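Local coordinates for protein type-iv like competence pilin ttha1218 (Thermus thermophilus, PDB 5G25) that probably serves as a type IV-like pilin in natural competence and DNA uptake, this piece being the soluble part that follows the N-terminal membrane segment, at residues A[47-52]-A[69-74]; A[18-23]-A[73-78]. One frame throughout, in Å; residues are numbered along the deposited sequence.

Contact 1 of 2, residues A[47-52]-A[69-74]; sequences CTAIPC and RAFQVV
Segments 47-52 and 70-74, on strands 43-54 and 70-77, run antiparallel with 154° between their N-to-C directions, and seven backbone hydrogen bonds join 47-52 to 69-74. Thr48 with Val74 and Ile50 with Gln72 are hydrogen-bonded pairs with two bonds each; the straightest, Val74 N to Thr48 O at 2.8 Å, enters nearly along the C=O axis. Pro51 lies opposite Phe71 in a non-hydrogen-bonded pair, so its missing N-H costs this ladder nothing. At the far end the ladder breaks step in a classic beta bulge: Arg69 N (2.8 Å) and Ala70 N (3.2 Å) both donate to Cys52 O, the first nearly along its C=O axis and the second from above the carbonyl plane.

Gln72 best illustrates the face it shares with Ile50 and Cys52. Its CB rests 3.7 Å from SG of Cys52. With CG anti to the backbone N (chi1 175°) and the chain extended beyond it, the side chain runs alongside Ile50, both pointing the same way. CD then comes 4.2 Å from Ile50 CD1, and OE1 stands 4.1 Å from Ile50 CB, while NE2 makes a weak hydrogen bond to Glu83. Phe71 works on the other face, where its CD1 approaches Pro51 CA at 3.7 Å and the Ala49 methyl lies obliquely to the ring, beside Ile30 of helix 30-33.

Two disulfides tie strand 43-54 to other parts of the chain, Cys47 to Cys34 and Cys52 to Cys62. Main-chain bonds thus set the register of this pilin sheet, whereas the side chains add apolar contact on the Phe71 face and, on the Gln72 face, a mixture of apolar contacts and an amide laid along an aliphatic chain.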
loop_
_atom_site.group_PDB
_atom_site.type_symbol
_atom_site.label_atom_id
_atom_site.label_comp_id
_atom_site.label_asym_id
_atom_site.label_seq_id
_atom_site.Cartn_x
_atom_site.Cartn_y
_atom_site.Cartn_z
ATOM N N CYS A 47 -1.167 -8.264 0.494
ATOM C CA CYS A 47 -0.831 -6.885 0.262
ATOM C C CYS A 47 -0.349 -6.768 -1.156
ATOM O O CYS A 47 0.559 -7.485 -1.560
ATOM C CB CYS A 47 0.290 -6.423 1.194
ATOM S SG CYS A 47 0.481 -4.604 1.246
ATOM N N THR A 48 -0.939 -5.838 -1.886
ATOM C CA THR A 48 -0.523 -5.511 -3.236
ATOM C C THR A 48 -0.267 -3.997 -3.332
ATOM O O THR A 48 -1.096 -3.190 -2.899
ATOM C CB THR A 48 -1.646 -5.829 -4.249
ATOM O OG1 THR A 48 -2.110 -7.165 -4.085
ATOM C CG2 THR A 48 -1.155 -5.624 -5.656
ATOM N N ALA A 49 0.865 -3.651 -3.941
ATOM C CA ALA A 49 1.295 -2.292 -4.168
ATOM C C ALA A 49 1.458 -2.028 -5.659
ATOM O O ALA A 49 2.335 -2.576 -6.302
ATOM C CB ALA A 49 2.616 -2.030 -3.452
ATOM N N ILE A 50 0.636 -1.139 -6.193
ATOM C CA ILE A 50 0.693 -0.771 -7.600
ATOM C C ILE A 50 1.459 0.543 -7.760
ATOM O O ILE A 50 1.041 1.570 -7.242
ATOM C CB ILE A 50 -0.740 -0.603 -8.146
ATOM C CG1 ILE A 50 -1.506 -1.929 -8.056
ATOM C CG2 ILE A 50 -0.744 -0.068 -9.573
ATOM C CD1 ILE A 50 -2.408 -2.038 -6.844
ATOM N N PRO A 51 2.561 0.533 -8.518
ATOM C CA PRO A 51 3.241 1.822 -8.739
ATOM C C PRO A 51 2.347 2.832 -9.477
ATOM O O PRO A 51 1.632 2.452 -10.414
ATOM C CB PRO A 51 4.440 1.438 -9.608
ATOM C CG PRO A 51 3.989 0.219 -10.352
ATOM C CD PRO A 51 3.097 -0.531 -9.385
ATOM N N CYS A 52 2.373 4.090 -9.031
ATOM C CA CYS A 52 1.568 5.165 -9.627
ATOM C C CYS A 52 2.436 6.349 -10.011
ATOM O O CYS A 52 3.428 6.657 -9.335
ATOM C CB CYS A 52 0.504 5.683 -8.671
ATOM S SG CYS A 52 -0.649 4.457 -8.035
ATOM N N ARG A 69 5.957 7.619 -8.533
ATOM C CA ARG A 69 5.985 8.680 -7.535
ATOM C C ARG A 69 5.129 8.352 -6.317
ATOM O O ARG A 69 5.168 9.081 -5.334
ATOM C CB ARG A 69 5.580 10.027 -8.144
ATOM C CG ARG A 69 6.521 10.506 -9.255
ATOM C CD ARG A 69 7.040 11.925 -9.029
ATOM N NE ARG A 69 5.962 12.916 -8.955
ATOM C CZ ARG A 69 6.131 14.231 -8.814
ATOM N NH1 ARG A 69 7.345 14.765 -8.730
ATOM N NH2 ARG A 69 5.070 15.028 -8.762
ATOM N N ALA A 70 4.373 7.258 -6.382
ATOM C CA ALA A 70 3.538 6.842 -5.275
ATOM C C ALA A 70 3.124 5.409 -5.508
ATOM O O ALA A 70 3.286 4.900 -6.613
ATOM C CB ALA A 70 2.312 7.731 -5.176
ATOM N N PHE A 71 2.593 4.766 -4.468
ATOM C CA PHE A 71 2.029 3.418 -4.599
ATOM C C PHE A 71 0.595 3.435 -4.125
ATOM O O PHE A 71 0.298 3.985 -3.072
ATOM C CB PHE A 71 2.768 2.395 -3.733
ATOM C CG PHE A 71 4.159 2.108 -4.179
ATOM C CD1 PHE A 71 4.389 1.214 -5.235
ATOM C CD2 PHE A 71 5.247 2.699 -3.548
ATOM C CE1 PHE A 71 5.665 0.943 -5.657
ATOM C CE2 PHE A 71 6.534 2.402 -3.961
ATOM C CZ PHE A 71 6.738 1.544 -5.027
ATOM N N GLN A 72 -0.274 2.793 -4.901
ATOM C CA GLN A 72 -1.618 2.437 -4.453
ATOM C C GLN A 72 -1.531 1.079 -3.739
ATOM O O GLN A 72 -1.169 0.049 -4.328
ATOM C CB GLN A 72 -2.564 2.387 -5.655
ATOM C CG GLN A 72 -3.969 1.923 -5.349
ATOM C CD GLN A 72 -4.712 1.432 -6.608
ATOM O OE1 GLN A 72 -4.235 1.563 -7.748
ATOM N NE2 GLN A 72 -5.882 0.860 -6.396
ATOM N N VAL A 73 -1.826 1.088 -2.452
ATOM C CA VAL A 73 -1.639 -0.080 -1.621
ATOM C C VAL A 73 -3.008 -0.618 -1.272
ATOM O O VAL A 73 -3.858 0.131 -0.786
ATOM C CB VAL A 73 -0.874 0.297 -0.337
ATOM C CG1 VAL A 73 -0.627 -0.928 0.529
ATOM C CG2 VAL A 73 0.445 0.971 -0.675
ATOM N N VAL A 74 -3.230 -1.904 -1.570
ATOM C CA VAL A 74 -4.462 -2.594 -1.209
ATOM C C VAL A 74 -4.133 -3.764 -0.269
ATOM O O VAL A 74 -3.462 -4.723 -0.639
ATOM C CB VAL A 74 -5.209 -3.102 -2.448
ATOM C CG1 VAL A 74 -6.546 -3.715 -2.058
ATOM C CG2 VAL A 74 -5.419 -1.973 -3.440
#

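Contact 2 of 2, residues A[18-23]-A[73-78]; sequences NFMERL and VVLRVE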
loop_
_atom_site.group_PDB
_atom_site.type_symbol
_atom_site.label_atom_id
_atom_site.label_comp_id
_atom_site.label_asym_id
_atom_site.label_seq_id
_atom_site.Cartn_x
_atom_site.Cartn_y
_atom_site.Cartn_z
ATOM N N ASN A 18 -2.525 -0.720 11.323
ATOM C CA ASN A 18 -1.164 -0.654 11.850
ATOM C C ASN A 18 -0.142 -0.992 10.803
ATOM O O ASN A 18 0.885 -0.364 10.691
ATOM C CB ASN A 18 -0.987 -1.616 13.021
ATOM C CG ASN A 18 -1.609 -1.089 14.295
ATOM O OD1 ASN A 18 -1.648 0.118 14.534
ATOM N ND2 ASN A 18 -2.112 -1.992 15.116
ATOM N N PHE A 19 -0.433 -2.018 10.032
ATOM C CA PHE A 19 0.480 -2.435 9.005
ATOM C C PHE A 19 0.544 -1.402 7.918
ATOM O O PHE A 19 1.616 -1.115 7.386
ATOM C CB PHE A 19 0.071 -3.787 8.420
ATOM C CG PHE A 19 1.099 -4.350 7.513
ATOM C CD1 PHE A 19 2.293 -4.841 8.032
ATOM C CD2 PHE A 19 0.920 -4.326 6.157
ATOM C CE1 PHE A 19 3.268 -5.326 7.186
ATOM C CE2 PHE A 19 1.891 -4.815 5.304
ATOM C CZ PHE A 19 3.059 -5.319 5.815
ATOM N N MET A 20 -0.603 -0.832 7.573
ATOM C CA MET A 20 -0.626 0.219 6.569
ATOM C C MET A 20 0.199 1.439 6.994
ATOM O O MET A 20 0.883 2.064 6.170
ATOM C CB MET A 20 -2.053 0.640 6.280
ATOM C CG MET A 20 -2.157 1.569 5.084
ATOM S SD MET A 20 -1.691 0.801 3.506
ATOM C CE MET A 20 -3.145 -0.157 3.098
ATOM N N GLU A 21 0.135 1.770 8.275
ATOM C CA GLU A 21 0.892 2.906 8.810
ATOM C C GLU A 21 2.363 2.544 8.748
ATOM O O GLU A 21 3.198 3.364 8.424
ATOM C CB GLU A 21 0.442 3.199 10.241
ATOM C CG GLU A 21 1.202 4.296 10.984
ATOM C CD GLU A 21 0.984 5.685 10.393
ATOM O OE1 GLU A 21 -0.131 5.972 9.872
ATOM O OE2 GLU A 21 1.942 6.493 10.450
ATOM N N ARG A 22 2.681 1.287 9.026
ATOM C CA ARG A 22 4.058 0.837 8.896
ATOM C C ARG A 22 4.599 1.008 7.468
ATOM O O ARG A 22 5.767 1.367 7.272
ATOM C CB ARG A 22 4.157 -0.615 9.336
ATOM C CG ARG A 22 5.530 -1.217 9.111
ATOM C CD ARG A 22 6.587 -0.515 9.932
ATOM N NE ARG A 22 7.895 -1.138 9.741
ATOM C CZ ARG A 22 8.661 -0.979 8.666
ATOM N NH1 ARG A 22 8.273 -0.186 7.686
ATOM N NH2 ARG A 22 9.834 -1.621 8.565
ATOM N N LEU A 23 3.761 0.751 6.467
ATOM C CA LEU A 23 4.165 0.972 5.066
ATOM C C LEU A 23 4.308 2.440 4.733
ATOM O O LEU A 23 5.210 2.835 3.982
ATOM C CB LEU A 23 3.177 0.352 4.087
ATOM C CG LEU A 23 3.057 -1.172 4.129
ATOM C CD1 LEU A 23 1.913 -1.628 3.242
ATOM C CD2 LEU A 23 4.369 -1.808 3.692
ATOM N N VAL A 73 -1.826 1.088 -2.452
ATOM C CA VAL A 73 -1.639 -0.080 -1.621
ATOM C C VAL A 73 -3.008 -0.618 -1.272
ATOM O O VAL A 73 -3.858 0.131 -0.786
ATOM C CB VAL A 73 -0.874 0.297 -0.337
ATOM C CG1 VAL A 73 -0.627 -0.928 0.529
ATOM C CG2 VAL A 73 0.445 0.971 -0.675
ATOM N N VAL A 74 -3.230 -1.904 -1.570
ATOM C CA VAL A 74 -4.462 -2.594 -1.209
ATOM C C VAL A 74 -4.133 -3.764 -0.269
ATOM O O VAL A 74 -3.462 -4.723 -0.639
ATOM C CB VAL A 74 -5.209 -3.102 -2.448
ATOM C CG1 VAL A 74 -6.546 -3.715 -2.058
ATOM C CG2 VAL A 74 -5.419 -1.973 -3.440
ATOM N N LEU A 75 -4.596 -3.650 0.965
ATOM C CA LEU A 75 -4.470 -4.696 1.961
ATOM C C LEU A 75 -5.826 -5.405 2.047
ATOM O O LEU A 75 -6.866 -4.737 2.172
ATOM C CB LEU A 75 -4.130 -4.047 3.309
ATOM C CG LEU A 75 -3.164 -4.682 4.291
ATOM C CD1 LEU A 75 -1.956 -5.290 3.591
ATOM C CD2 LEU A 75 -2.724 -3.605 5.287
ATOM N N ARG A 76 -5.810 -6.738 1.964
ATOM C CA ARG A 76 -7.030 -7.563 1.997
ATOM C C ARG A 76 -6.853 -8.713 2.960
ATOM O O ARG A 76 -5.906 -9.485 2.852
ATOM C CB ARG A 76 -7.357 -8.149 0.620
ATOM C CG ARG A 76 -7.912 -7.137 -0.363
ATOM C CD ARG A 76 -8.416 -7.775 -1.659
ATOM N NE ARG A 76 -9.504 -7.007 -2.288
ATOM C CZ ARG A 76 -9.391 -6.294 -3.412
ATOM N NH1 ARG A 76 -8.222 -6.230 -4.073
ATOM N NH2 ARG A 76 -10.460 -5.652 -3.892
ATOM N N VAL A 77 -7.770 -8.814 3.908
ATOM C CA VAL A 77 -7.787 -9.908 4.862
ATOM C C VAL A 77 -9.226 -10.419 4.861
ATOM O O VAL A 77 -10.143 -9.725 5.307
ATOM C CB VAL A 77 -7.347 -9.439 6.264
ATOM C CG1 VAL A 77 -7.339 -10.605 7.235
ATOM C CG2 VAL A 77 -5.968 -8.798 6.197
ATOM N N GLU A 78 -9.416 -11.609 4.291
ATOM C CA GLU A 78 -10.748 -12.172 4.081
ATOM C C GLU A 78 -11.604 -11.190 3.297
ATOM O O GLU A 78 -11.173 -10.696 2.260
ATOM C CB GLU A 78 -11.381 -12.592 5.409
ATOM C CG GLU A 78 -10.496 -13.573 6.178
ATOM C CD GLU A 78 -11.236 -14.376 7.239
ATOM O OE1 GLU A 78 -12.444 -14.129 7.458
ATOM O OE2 GLU A 78 -10.602 -15.261 7.856
#
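Met20 and Val73 reach toward each other tip to tip, bringing the thioether sulfur SD within 3.6 Å of Val73 CG1. The methionine leaves its helix with CG anti to the backbone N and then folds twice, at chi2 65° and chi3 78°, which carries CE over the strand. There Met20 CE lies 3.7 Å from Val73 CG1 and 4.0 Å from Leu75 CB, spanning two residues whose side chains share one face of the sheet.

One turn further along the helix, CD1 of Leu23 crosses obliquely to the same valine methyl at 3.8 Å, so that CG1 meets both a thioether and a branched aliphatic tip. Phe19 meets Leu75 instead: the two side chains cross at about a right angle, and Leu75 CD2 lies at the ring edge, near its plane, 3.8 Å from Phe19 CD2. An alanine at Met20 would remove SD and CE and with them the contacts to Val73 and Leu75, and is likely to loosen the seat of the helix on the strand.

What positions these side chains is the helix itself, where Leu23 N bonds back to Phe19 O and sets both residues on the strand-facing surface. The axes of helix segment 18-23 and strand segment 73-77 come no closer than 10.2 Å and run nearly antiparallel, at 156°, leaving apolar side chains to fill the gap between them.

Around this layer, Met20 also touches Leu82 and Thr84 of strand 80-87, Phe19 packs on Leu38 and Leu40 of strand 36-40, and Leu75 meets Met16, one turn before Met20 in helix 11-24. That helix thus packs against one face of the sheet, touching strands 36-40, 43-54, 70-77 and 80-87, as the pilin helix does against the antiparallel sheet in the globular domain of type IV pilins.

How the contacts relate
Strand 70-77 takes part in both contacts, and Val73 is the residue that works in each. Contact 1 is partly buried and joins two strands edge to edge; contact 2 is buried, with only Phe19 among its touching residues partly exposed, and joins the face of that same sheet to helix 11-24. Their chemistry differs accordingly: polar main-chain bonding within the sheet in the first, purely apolar side-chain contact between layers in the second. The centres lie about 11 Å apart, yet they meet at Cys47, whose SG packs 3.5 Å from Leu75 CD1 and 3.9 Å from Leu23 CD1, so this disulfide sulfur belongs to the strand pairing and to the helix-sheet core at once.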